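Local atomic coordinates of putative iron-uptake ABC transport system,periplasmic iron-binding protein (Campylobacter jejuni, PDB entry 3E13), a protein that binds ferric iron in the periplasm and probably delivers it to an ABC transporter for uptake into the cell. Residues 51-56 against 241-246; 105-111 against 218-224; 198-203 against 269-273. One frame throughout, in Å; residues are numbered along the deposited sequence.

Contact 1 (51-56 against 241-246)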
loop_
_atom_site.group_PDB
_atom_site.type_symbol
_atom_site.label_atom_id
_atom_site.label_comp_id
_atom_site.label_asym_id
_atom_site.label_seq_id
_atom_site.Cartn_x
_atom_site.Cartn_y
_atom_site.Cartn_z
ATOM N N SER A 51 -3.626 -8.428 24.558
ATOM C CA SER A 51 -3.772 -8.952 23.223
ATOM C C SER A 51 -2.847 -10.156 23.035
ATOM O O SER A 51 -1.701 -10.125 23.473
ATOM C CB SER A 51 -3.389 -7.923 22.183
ATOM O OG SER A 51 -3.722 -8.394 20.908
ATOM N N PRO A 52 -3.329 -11.197 22.379
ATOM C CA PRO A 52 -2.418 -12.285 21.969
ATOM C C PRO A 52 -1.491 -11.853 20.828
ATOM O O PRO A 52 -0.540 -12.558 20.550
ATOM C CB PRO A 52 -3.348 -13.383 21.470
ATOM C CG PRO A 52 -4.747 -12.930 21.694
ATOM C CD PRO A 52 -4.730 -11.477 22.041
ATOM N N ALA A 53 -1.836 -10.776 20.111
ATOM C CA ALA A 53 -0.995 -10.372 18.967
ATOM C C ALA A 53 0.461 -10.285 19.306
ATOM O O ALA A 53 0.875 -9.725 20.338
ATOM C CB ALA A 53 -1.463 -9.030 18.402
ATOM N N ASP A 54 1.295 -10.768 18.373
ATOM C CA ASP A 54 2.724 -10.566 18.378
ATOM C C ASP A 54 3.215 -9.608 17.275
ATOM O O ASP A 54 4.212 -8.920 17.455
ATOM C CB ASP A 54 3.454 -11.895 18.145
ATOM C CG ASP A 54 3.196 -12.894 19.235
ATOM O OD1 ASP A 54 3.557 -12.592 20.387
ATOM O OD2 ASP A 54 2.614 -13.958 19.008
ATOM N N ILE A 55 2.477 -9.569 16.171
ATOM C CA ILE A 55 2.902 -8.884 14.948
ATOM C C ILE A 55 1.689 -8.158 14.358
ATOM O O ILE A 55 0.572 -8.711 14.307
ATOM C CB ILE A 55 3.489 -9.917 13.925
ATOM C CG1 ILE A 55 4.845 -10.468 14.388
ATOM C CG2 ILE A 55 3.496 -9.360 12.509
ATOM C CD1 ILE A 55 6.003 -9.542 14.159
ATOM N N PHE A 56 1.967 -6.950 13.854
ATOM C CA PHE A 56 1.026 -6.170 13.072
ATOM C C PHE A 56 1.653 -5.982 11.693
ATOM O O PHE A 56 2.736 -5.462 11.576
ATOM C CB PHE A 56 0.740 -4.811 13.771
ATOM C CG PHE A 56 -0.308 -3.938 13.074
ATOM C CD1 PHE A 56 -1.473 -4.501 12.524
ATOM C CD2 PHE A 56 -0.148 -2.550 12.983
ATOM C CE1 PHE A 56 -2.419 -3.732 11.872
ATOM C CE2 PHE A 56 -1.119 -1.763 12.383
ATOM C CZ PHE A 56 -2.267 -2.349 11.834
ATOM N N THR A 241 4.165 -6.012 18.232
ATOM C CA THR A 241 3.260 -5.350 19.171
ATOM C C THR A 241 3.834 -5.318 20.580
ATOM O O THR A 241 4.568 -6.230 20.993
ATOM C CB THR A 241 1.907 -6.017 19.190
ATOM O OG1 THR A 241 2.054 -7.427 19.422
ATOM C CG2 THR A 241 1.237 -5.909 17.855
ATOM N N LYS A 242 3.471 -4.274 21.319
ATOM C CA LYS A 242 3.868 -4.143 22.715
ATOM C C LYS A 242 3.302 -5.334 23.535
ATOM O O LYS A 242 3.885 -5.724 24.548
ATOM C CB LYS A 242 3.327 -2.806 23.263
ATOM C CG LYS A 242 3.693 -2.476 24.668
ATOM C CD LYS A 242 3.317 -1.036 24.976
ATOM C CE LYS A 242 4.176 0.020 24.313
ATOM N NZ LYS A 242 3.530 1.379 24.648
ATOM N N SER A 243 2.224 -5.934 23.049
ATOM C CA SER A 243 1.552 -7.049 23.714
ATOM C C SER A 243 2.234 -8.386 23.488
ATOM O O SER A 243 1.915 -9.374 24.150
ATOM C CB SER A 243 0.115 -7.182 23.206
ATOM O OG SER A 243 0.042 -7.471 21.811
ATOM N N SER A 244 3.147 -8.430 22.513
ATOM C CA SER A 244 3.821 -9.673 22.145
ATOM C C SER A 244 4.444 -10.435 23.303
ATOM O O SER A 244 5.306 -9.876 24.037
ATOM C CB SER A 244 4.961 -9.393 21.134
ATOM O OG SER A 244 5.498 -10.640 20.795
ATOM N N LYS A 245 4.006 -11.705 23.446
ATOM C CA LYS A 245 4.611 -12.612 24.417
ATOM C C LYS A 245 5.506 -13.648 23.737
ATOM O O LYS A 245 6.199 -14.400 24.446
ATOM C CB LYS A 245 3.533 -13.323 25.274
ATOM C CG LYS A 245 2.634 -12.369 26.106
ATOM C CD LYS A 245 3.403 -11.535 27.104
ATOM C CE LYS A 245 2.733 -11.496 28.536
ATOM N NZ LYS A 245 3.697 -11.828 29.671
ATOM N N ASN A 246 5.491 -13.685 22.403
ATOM C CA ASN A 246 6.348 -14.577 21.618
ATOM C C ASN A 246 7.352 -13.707 20.856
ATOM O O ASN A 246 7.388 -13.751 19.646
ATOM C CB ASN A 246 5.493 -15.398 20.665
ATOM C CG ASN A 246 4.391 -16.200 21.390
ATOM O OD1 ASN A 246 4.693 -17.010 22.275
ATOM N ND2 ASN A 246 3.149 -15.991 21.005
HETATM O O HOH W 1 -0.168 -10.575 25.782
HETATM O O HOH W 2 1.585 -12.921 22.352
#
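Asp54 reaches across to segment 241-246, just beyond the turn, and is held at its carboxylate by bonds from 244-246, one of them weak. Its CB lies 3.6 Å from Ser244 OG; chi1 of -63° sets CG opposite the carbonyl carbon and turns the carboxylate toward 244-246. OD1 accepts from Ser244 OG on its anti side at 2.8 Å and from the backbone N of Asn246 from above the carboxylate plane; the bond from Lys245 N is weak. OD2 accepts Asn246 ND2 on its syn side at 2.9 Å, an almost straight bond (176°) lying in the amide plane, although carboxylate and amide are turned 59° apart. A water bridges OD1, Pro52 O and Lys245 N. So many donors would favour the ionised carboxylate and fix its rotation.

Ala53 O is the second focus: Thr241 OG1 (2.7 Å) and Ser243 OG (2.8 Å) both donate to it from one face of its carbonyl plane. Thr241 to Ser244 forms a type I beta turn, and Thr241 N donates to Asp54 O at 3.0 Å.

The contact joins the entry to strand 55-58 with the exit of strand 233-241, its antiparallel neighbour in the sheet. Strand 3-8 flanks it, with Asn5 N also bonded to Asp54 OD2; helix 37-47 packs on Ala53 and Phe56, and helix 247-257 begins just after Asn246.

Contact 2 (105-111 against 218-224); sequences IIAYNKN and SLGIIFP
Gly220 provides the hollow into which the Tyr108 ring settles. With no side chain at Gly220, the ring lies against the opposite strand, and Gly220 CA sits over one ring face, 4.0 Å from its centroid and offset toward the rim, in a CH-pi contact. Tyr108 CG stands between its own backbone N and carbonyl carbon (chi1 62°), which folds the ring across the neighbouring strand; in the ring plane, a water links Tyr108 OH to Ile221 O. Ile222 fills the next place along, its CG1 3.8 Å from Tyr108 CD2, while its CB faces that of Ile106. Pro224 continues this row, its CG meeting Ile106 CD1 at 3.8 Å. Beyond Tyr108 the extended Lys110 chain runs along the backbone of Ser218 and Leu219, CD and CE nearing Leu219 O, to which two waters tie its NZ.

On the other face, Ile221 CG2 is a bump shared by two neighbours: it rests over the centre of the Phe223 ring, 3.6 Å above the plane, and touches Ile105 CG1 at 3.9 Å. Ile105 and Phe223 run side by side, pointing the same way, with Ile105 CG2 and Phe223 CD2 3.6 Å apart.

Between the two faces runs a twisted antiparallel ladder. Ile106 with Ile222 and Tyr108 with Gly220 are hydrogen-bonded pairs; Ala107 with Ile221 and Asn109 with Leu219 are non-hydrogen-bonded pairs. Lys110 N extends it with a 2.8 Å bond to Ser218 O.

Ile105 and Ala107 bond to strand 193-197, so this part of strand 97-109 lies between strands 193-197 and 219-222. It belongs to the sheet of a periplasmic binding protein fold, with helices 179-188 and 198-205 packed on Leu219.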
loop_
_atom_site.group_PDB
_atom_site.type_symbol
_atom_site.label_atom_id
_atom_site.label_comp_id
_atom_site.label_asym_id
_atom_site.label_seq_id
_atom_site.Cartn_x
_atom_site.Cartn_y
_atom_site.Cartn_z
ATOM N N ILE A 105 -0.550 4.749 -8.892
ATOM C CA ILE A 105 -0.489 5.349 -10.225
ATOM C C ILE A 105 -1.849 5.609 -10.787
ATOM O O ILE A 105 -2.882 5.353 -10.125
ATOM C CB ILE A 105 0.383 4.456 -11.169
ATOM C CG1 ILE A 105 -0.132 3.015 -11.260
ATOM C CG2 ILE A 105 1.844 4.417 -10.587
ATOM C CD1 ILE A 105 -1.414 2.829 -12.040
ATOM N N ILE A 106 -1.892 6.133 -12.002
ATOM C CA ILE A 106 -3.182 6.369 -12.673
ATOM C C ILE A 106 -3.197 5.414 -13.872
ATOM O O ILE A 106 -2.307 5.461 -14.730
ATOM C CB ILE A 106 -3.331 7.816 -13.111
ATOM C CG1 ILE A 106 -3.292 8.772 -11.926
ATOM C CG2 ILE A 106 -4.668 8.028 -13.890
ATOM C CD1 ILE A 106 -3.032 10.240 -12.318
ATOM N N ALA A 107 -4.181 4.529 -13.912
ATOM C CA ALA A 107 -4.262 3.528 -14.976
ATOM C C ALA A 107 -5.286 3.975 -16.020
ATOM O O ALA A 107 -6.310 4.576 -15.660
ATOM C CB ALA A 107 -4.596 2.144 -14.417
ATOM N N TYR A 108 -4.976 3.725 -17.301
ATOM C CA TYR A 108 -5.925 3.970 -18.409
ATOM C C TYR A 108 -6.084 2.689 -19.240
ATOM O O TYR A 108 -5.329 1.741 -19.054
ATOM C CB TYR A 108 -5.487 5.137 -19.271
ATOM C CG TYR A 108 -4.165 4.932 -19.947
ATOM C CD1 TYR A 108 -4.096 4.524 -21.265
ATOM C CD2 TYR A 108 -2.984 5.163 -19.274
ATOM C CE1 TYR A 108 -2.873 4.337 -21.874
ATOM C CE2 TYR A 108 -1.764 4.993 -19.891
ATOM C CZ TYR A 108 -1.723 4.539 -21.183
ATOM O OH TYR A 108 -0.491 4.350 -21.831
ATOM N N ASN A 109 -7.042 2.689 -20.167
ATOM C CA ASN A 109 -7.260 1.550 -21.055
ATOM C C ASN A 109 -6.407 1.722 -22.312
ATOM O O ASN A 109 -6.700 2.553 -23.188
ATOM C CB ASN A 109 -8.752 1.449 -21.412
ATOM C CG ASN A 109 -9.117 0.127 -22.030
ATOM O OD1 ASN A 109 -10.141 -0.518 -21.658
ATOM N ND2 ASN A 109 -8.327 -0.300 -22.962
ATOM N N LYS A 110 -5.323 0.966 -22.388
ATOM C CA LYS A 110 -4.386 1.092 -23.486
ATOM C C LYS A 110 -4.900 0.421 -24.785
ATOM O O LYS A 110 -4.219 0.472 -25.824
ATOM C CB LYS A 110 -3.016 0.585 -23.039
ATOM C CG LYS A 110 -2.921 -0.883 -22.963
ATOM C CD LYS A 110 -1.534 -1.353 -22.527
ATOM C CE LYS A 110 -1.482 -2.789 -22.236
ATOM N NZ LYS A 110 -0.064 -3.313 -21.910
ATOM N N ASN A 111 -6.068 -0.229 -24.715
ATOM C CA ASN A 111 -6.759 -0.723 -25.895
ATOM C C ASN A 111 -7.786 0.270 -26.411
ATOM O O ASN A 111 -8.632 -0.070 -27.230
ATOM C CB ASN A 111 -7.294 -2.148 -25.659
ATOM C CG ASN A 111 -6.161 -3.129 -25.351
ATOM O OD1 ASN A 111 -5.008 -2.963 -25.848
ATOM N ND2 ASN A 111 -6.450 -4.134 -24.557
ATOM N N SER A 218 -5.583 -4.909 -20.331
ATOM C CA SER A 218 -6.067 -3.676 -20.884
ATOM C C SER A 218 -5.437 -2.423 -20.291
ATOM O O SER A 218 -5.674 -1.342 -20.787
ATOM C CB SER A 218 -7.591 -3.623 -20.740
ATOM O OG SER A 218 -7.989 -3.258 -19.405
ATOM N N LEU A 219 -4.667 -2.571 -19.203
ATOM C CA LEU A 219 -4.181 -1.409 -18.437
ATOM C C LEU A 219 -2.853 -0.850 -18.893
ATOM O O LEU A 219 -1.868 -1.591 -18.978
ATOM C CB LEU A 219 -4.156 -1.710 -16.952
ATOM C CG LEU A 219 -5.487 -2.239 -16.401
ATOM C CD1 LEU A 219 -5.271 -2.703 -14.929
ATOM C CD2 LEU A 219 -6.569 -1.258 -16.477
ATOM N N GLY A 220 -2.838 0.456 -19.180
ATOM C CA GLY A 220 -1.618 1.235 -19.259
ATOM C C GLY A 220 -1.378 2.054 -17.980
ATOM O O GLY A 220 -2.317 2.413 -17.294
ATOM N N ILE A 221 -0.121 2.377 -17.702
ATOM C CA ILE A 221 0.241 3.093 -16.483
ATOM C C ILE A 221 0.692 4.497 -16.824
ATOM O O ILE A 221 1.602 4.686 -17.646
ATOM C CB ILE A 221 1.397 2.385 -15.764
ATOM C CG1 ILE A 221 0.964 0.965 -15.366
ATOM C CG2 ILE A 221 1.879 3.260 -14.568
ATOM C CD1 ILE A 221 2.105 0.132 -14.656
ATOM N N ILE A 222 0.131 5.465 -16.123
ATOM C CA ILE A 222 0.753 6.786 -15.957
ATOM C C ILE A 222 1.425 6.819 -14.604
ATOM O O ILE A 222 0.754 6.694 -13.592
ATOM C CB ILE A 222 -0.325 7.894 -16.036
ATOM C CG1 ILE A 222 -1.053 7.851 -17.402
ATOM C CG2 ILE A 222 0.244 9.242 -15.743
ATOM C CD1 ILE A 222 -2.375 8.564 -17.457
ATOM N N PHE A 223 2.728 7.003 -14.570
ATOM C CA PHE A 223 3.420 7.315 -13.328
ATOM C C PHE A 223 3.285 8.816 -13.055
ATOM O O PHE A 223 3.869 9.623 -13.781
ATOM C CB PHE A 223 4.886 6.924 -13.471
ATOM C CG PHE A 223 5.094 5.432 -13.509
ATOM C CD1 PHE A 223 5.431 4.790 -14.678
ATOM C CD2 PHE A 223 4.980 4.688 -12.346
ATOM C CE1 PHE A 223 5.581 3.412 -14.707
ATOM C CE2 PHE A 223 5.161 3.307 -12.367
ATOM C CZ PHE A 223 5.454 2.688 -13.563
ATOM N N PRO A 224 2.466 9.240 -12.091
ATOM C CA PRO A 224 2.238 10.666 -11.962
ATOM C C PRO A 224 3.477 11.449 -11.548
ATOM O O PRO A 224 4.373 10.948 -10.861
ATOM C CB PRO A 224 1.100 10.760 -10.925
ATOM C CG PRO A 224 0.424 9.412 -11.041
ATOM C CD PRO A 224 1.589 8.485 -11.189
HETATM O O HOH W 3 1.621 5.097 -20.381
HETATM O O HOH W 4 -1.022 -4.285 -18.992
HETATM O O HOH W 5 0.886 -1.595 -19.650
#

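Contact 3 (198-203 against 269-273). With FE (Fe (III) ion), chain B.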
loop_
_atom_site.group_PDB
_atom_site.type_symbol
_atom_site.label_atom_id
_atom_site.label_comp_id
_atom_site.label_asym_id
_atom_site.label_seq_id
_atom_site.Cartn_x
_atom_site.Cartn_y
_atom_site.Cartn_z
ATOM N N THR A 198 0.400 -0.333 -8.385
ATOM C CA THR A 198 1.025 -1.025 -9.476
ATOM C C THR A 198 0.912 -2.542 -9.415
ATOM O O THR A 198 0.687 -3.209 -10.447
ATOM C CB THR A 198 2.525 -0.687 -9.525
ATOM O OG1 THR A 198 3.095 -0.707 -8.190
ATOM C CG2 THR A 198 2.814 0.697 -10.085
ATOM N N TYR A 199 1.109 -3.108 -8.223
ATOM C CA TYR A 199 1.144 -4.567 -8.087
ATOM C C TYR A 199 -0.158 -5.221 -8.513
ATOM O O TYR A 199 -0.174 -6.332 -8.970
ATOM C CB TYR A 199 1.583 -5.017 -6.681
ATOM C CG TYR A 199 0.723 -4.492 -5.600
ATOM C CD1 TYR A 199 -0.404 -5.185 -5.206
ATOM C CD2 TYR A 199 0.997 -3.261 -5.012
ATOM C CE1 TYR A 199 -1.240 -4.669 -4.275
ATOM C CE2 TYR A 199 0.156 -2.735 -4.058
ATOM C CZ TYR A 199 -0.942 -3.444 -3.680
ATOM O OH TYR A 199 -1.827 -2.924 -2.740
ATOM N N TYR A 200 -1.282 -4.507 -8.368
ATOM C CA TYR A 200 -2.548 -5.101 -8.820
ATOM C C TYR A 200 -2.546 -5.370 -10.316
ATOM O O TYR A 200 -3.185 -6.330 -10.757
ATOM C CB TYR A 200 -3.780 -4.226 -8.481
ATOM C CG TYR A 200 -4.037 -4.190 -6.978
ATOM C CD1 TYR A 200 -4.396 -5.330 -6.303
ATOM C CD2 TYR A 200 -3.945 -2.991 -6.249
ATOM C CE1 TYR A 200 -4.633 -5.308 -4.922
ATOM C CE2 TYR A 200 -4.130 -2.966 -4.902
ATOM C CZ TYR A 200 -4.479 -4.104 -4.233
ATOM O OH TYR A 200 -4.699 -4.120 -2.902
ATOM N N ILE A 201 -1.855 -4.538 -11.113
ATOM C CA ILE A 201 -1.789 -4.779 -12.558
ATOM C C ILE A 201 -1.068 -6.103 -12.810
ATOM O O ILE A 201 -1.497 -6.902 -13.636
ATOM C CB ILE A 201 -1.094 -3.601 -13.324
ATOM C CG1 ILE A 201 -1.911 -2.334 -13.109
ATOM C CG2 ILE A 201 -0.883 -3.950 -14.797
ATOM C CD1 ILE A 201 -1.272 -1.095 -13.633
ATOM N N GLY A 202 0.006 -6.361 -12.065
ATOM C CA GLY A 202 0.644 -7.649 -12.131
ATOM C C GLY A 202 -0.154 -8.826 -11.668
ATOM O O GLY A 202 -0.116 -9.883 -12.287
ATOM N N LEU A 203 -0.880 -8.659 -10.563
ATOM C CA LEU A 203 -1.690 -9.732 -10.036
ATOM C C LEU A 203 -2.751 -10.100 -11.070
ATOM O O LEU A 203 -3.026 -11.275 -11.301
ATOM C CB LEU A 203 -2.375 -9.323 -8.724
ATOM C CG LEU A 203 -1.494 -9.409 -7.491
ATOM C CD1 LEU A 203 -2.152 -8.753 -6.287
ATOM C CD2 LEU A 203 -1.120 -10.802 -7.186
ATOM N N SER A 269 5.496 -13.305 -7.097
ATOM C CA SER A 269 4.161 -13.800 -6.867
ATOM C C SER A 269 3.144 -12.713 -6.489
ATOM O O SER A 269 1.962 -12.914 -6.729
ATOM C CB SER A 269 4.168 -14.911 -5.805
ATOM O OG SER A 269 4.893 -16.043 -6.326
ATOM N N ASN A 270 3.604 -11.595 -5.944
ATOM C CA ASN A 270 2.716 -10.484 -5.598
ATOM C C ASN A 270 2.961 -9.196 -6.345
ATOM O O ASN A 270 2.208 -8.248 -6.161
ATOM C CB ASN A 270 2.656 -10.236 -4.074
ATOM C CG ASN A 270 1.270 -9.813 -3.626
ATOM O OD1 ASN A 270 0.285 -10.488 -3.979
ATOM N ND2 ASN A 270 1.182 -8.715 -2.879
ATOM N N TYR A 271 3.984 -9.159 -7.205
ATOM C CA TYR A 271 4.248 -8.057 -8.098
ATOM C C TYR A 271 4.558 -6.732 -7.429
ATOM O O TYR A 271 4.435 -5.704 -8.054
ATOM C CB TYR A 271 3.119 -7.969 -9.158
ATOM C CG TYR A 271 2.987 -9.351 -9.799
ATOM C CD1 TYR A 271 3.945 -9.814 -10.692
ATOM C CD2 TYR A 271 2.020 -10.244 -9.372
ATOM C CE1 TYR A 271 3.869 -11.084 -11.185
ATOM C CE2 TYR A 271 1.927 -11.496 -9.885
ATOM C CZ TYR A 271 2.861 -11.916 -10.794
ATOM O OH TYR A 271 2.829 -13.212 -11.295
ATOM N N GLU A 272 5.046 -6.816 -6.196
ATOM C CA GLU A 272 5.475 -5.634 -5.452
ATOM C C GLU A 272 6.938 -5.376 -5.718
ATOM O O GLU A 272 7.625 -6.205 -6.331
ATOM C CB GLU A 272 5.218 -5.791 -3.968
ATOM C CG GLU A 272 3.739 -5.974 -3.612
ATOM C CD GLU A 272 3.518 -6.275 -2.148
ATOM O OE1 GLU A 272 3.467 -7.472 -1.801
ATOM O OE2 GLU A 272 3.395 -5.306 -1.376
ATOM N N PHE A 273 7.411 -4.209 -5.307
ATOM C CA PHE A 273 8.858 -3.885 -5.374
ATOM C C PHE A 273 9.522 -4.361 -4.093
ATOM O O PHE A 273 9.102 -3.999 -2.983
ATOM C CB PHE A 273 9.095 -2.376 -5.549
ATOM C CG PHE A 273 8.447 -1.781 -6.772
ATOM C CD1 PHE A 273 7.396 -0.919 -6.647
ATOM C CD2 PHE A 273 8.959 -2.019 -8.035
ATOM C CE1 PHE A 273 6.792 -0.369 -7.803
ATOM C CE2 PHE A 273 8.352 -1.470 -9.171
ATOM C CZ PHE A 273 7.289 -0.641 -9.021
HETATM FE FE FE B . -3.231 -3.954 -1.610
HETATM O O HOH W 6 4.660 -2.941 -7.787
#
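The Tyr271 ring lies over the backbone of Gly202: Gly202 O is 3.5 Å above one face, offset toward the rim, and Gly202 C also lies over that face. At the ring edge, in plane, sits Leu203 CD2, 3.9 Å from Tyr271 CD2. The close approach to the helix relies on the missing side chain of Gly202, whose CA makes an off-centre CH-pi contact with the ring. Tyr199 CE1 stands over the centre of the Tyr200 ring, 3.2 Å above its plane. The iron(III) ion lies at the edge of the Tyr199 ring and in its plane.

Tyr199 CB is wedged against two carbonyls, 3.2 Å from Tyr271 O and 3.3 Å from Asn270 O. From there chi1 of 58° directs the ring alongside Glu272, both pointing the same way, their ring and carboxylate planes 51° apart. Tyr199 OH binds the iron at 2.1 Å and Tyr200 OH at 2.0 Å; His11, Tyr12 and Tyr143 complete the site, and Asn197 ND2 also bonds to Tyr199 OH.

Asn270 ND2 donates to Glu272 OE1 at 2.8 Å from above the carboxylate plane. That carboxylate also bonds to Thr100 and forms salt bridges with Arg10 and Arg102, charges that would probably keep it ionised. A water joins Thr198 OG1 to Tyr271 O and lies over one face of the Phe273 ring.

Tyr271, with positive phi, turns the chain out of the helical course after helix 260-268 and toward strand 273-274, a partner of strand 97-109. Helix 198-205 packs against this connection through Thr198, Tyr199, Gly202 and Leu203, and helix 283-288 touches Tyr271, Phe273 and Thr198.

Contacts 2 and 3 adjoin, their centres 14 Å apart: Ile201 CD1 of helix 198-205 packs on Ile221 CG1 at 3.5 Å, and Thr198 CG2 meets Ile105 CG2 at 3.9 Å. The helix carrying Tyr199 and Tyr200 thus rests on the paired strands of contact 2 with one side and on 269-273 with another. Contact 3 supplies two iron ligands directly; the Ile105 side chain lies about 12 Å from the metal. Contact 1 stands apart, its centre 40 Å from that of contact 2 on the opposite side of the chain's centre, yet both reach the same sheet. In contact 1 the side chain of Phe56 is about 14 Å from the bound iron(III) ion.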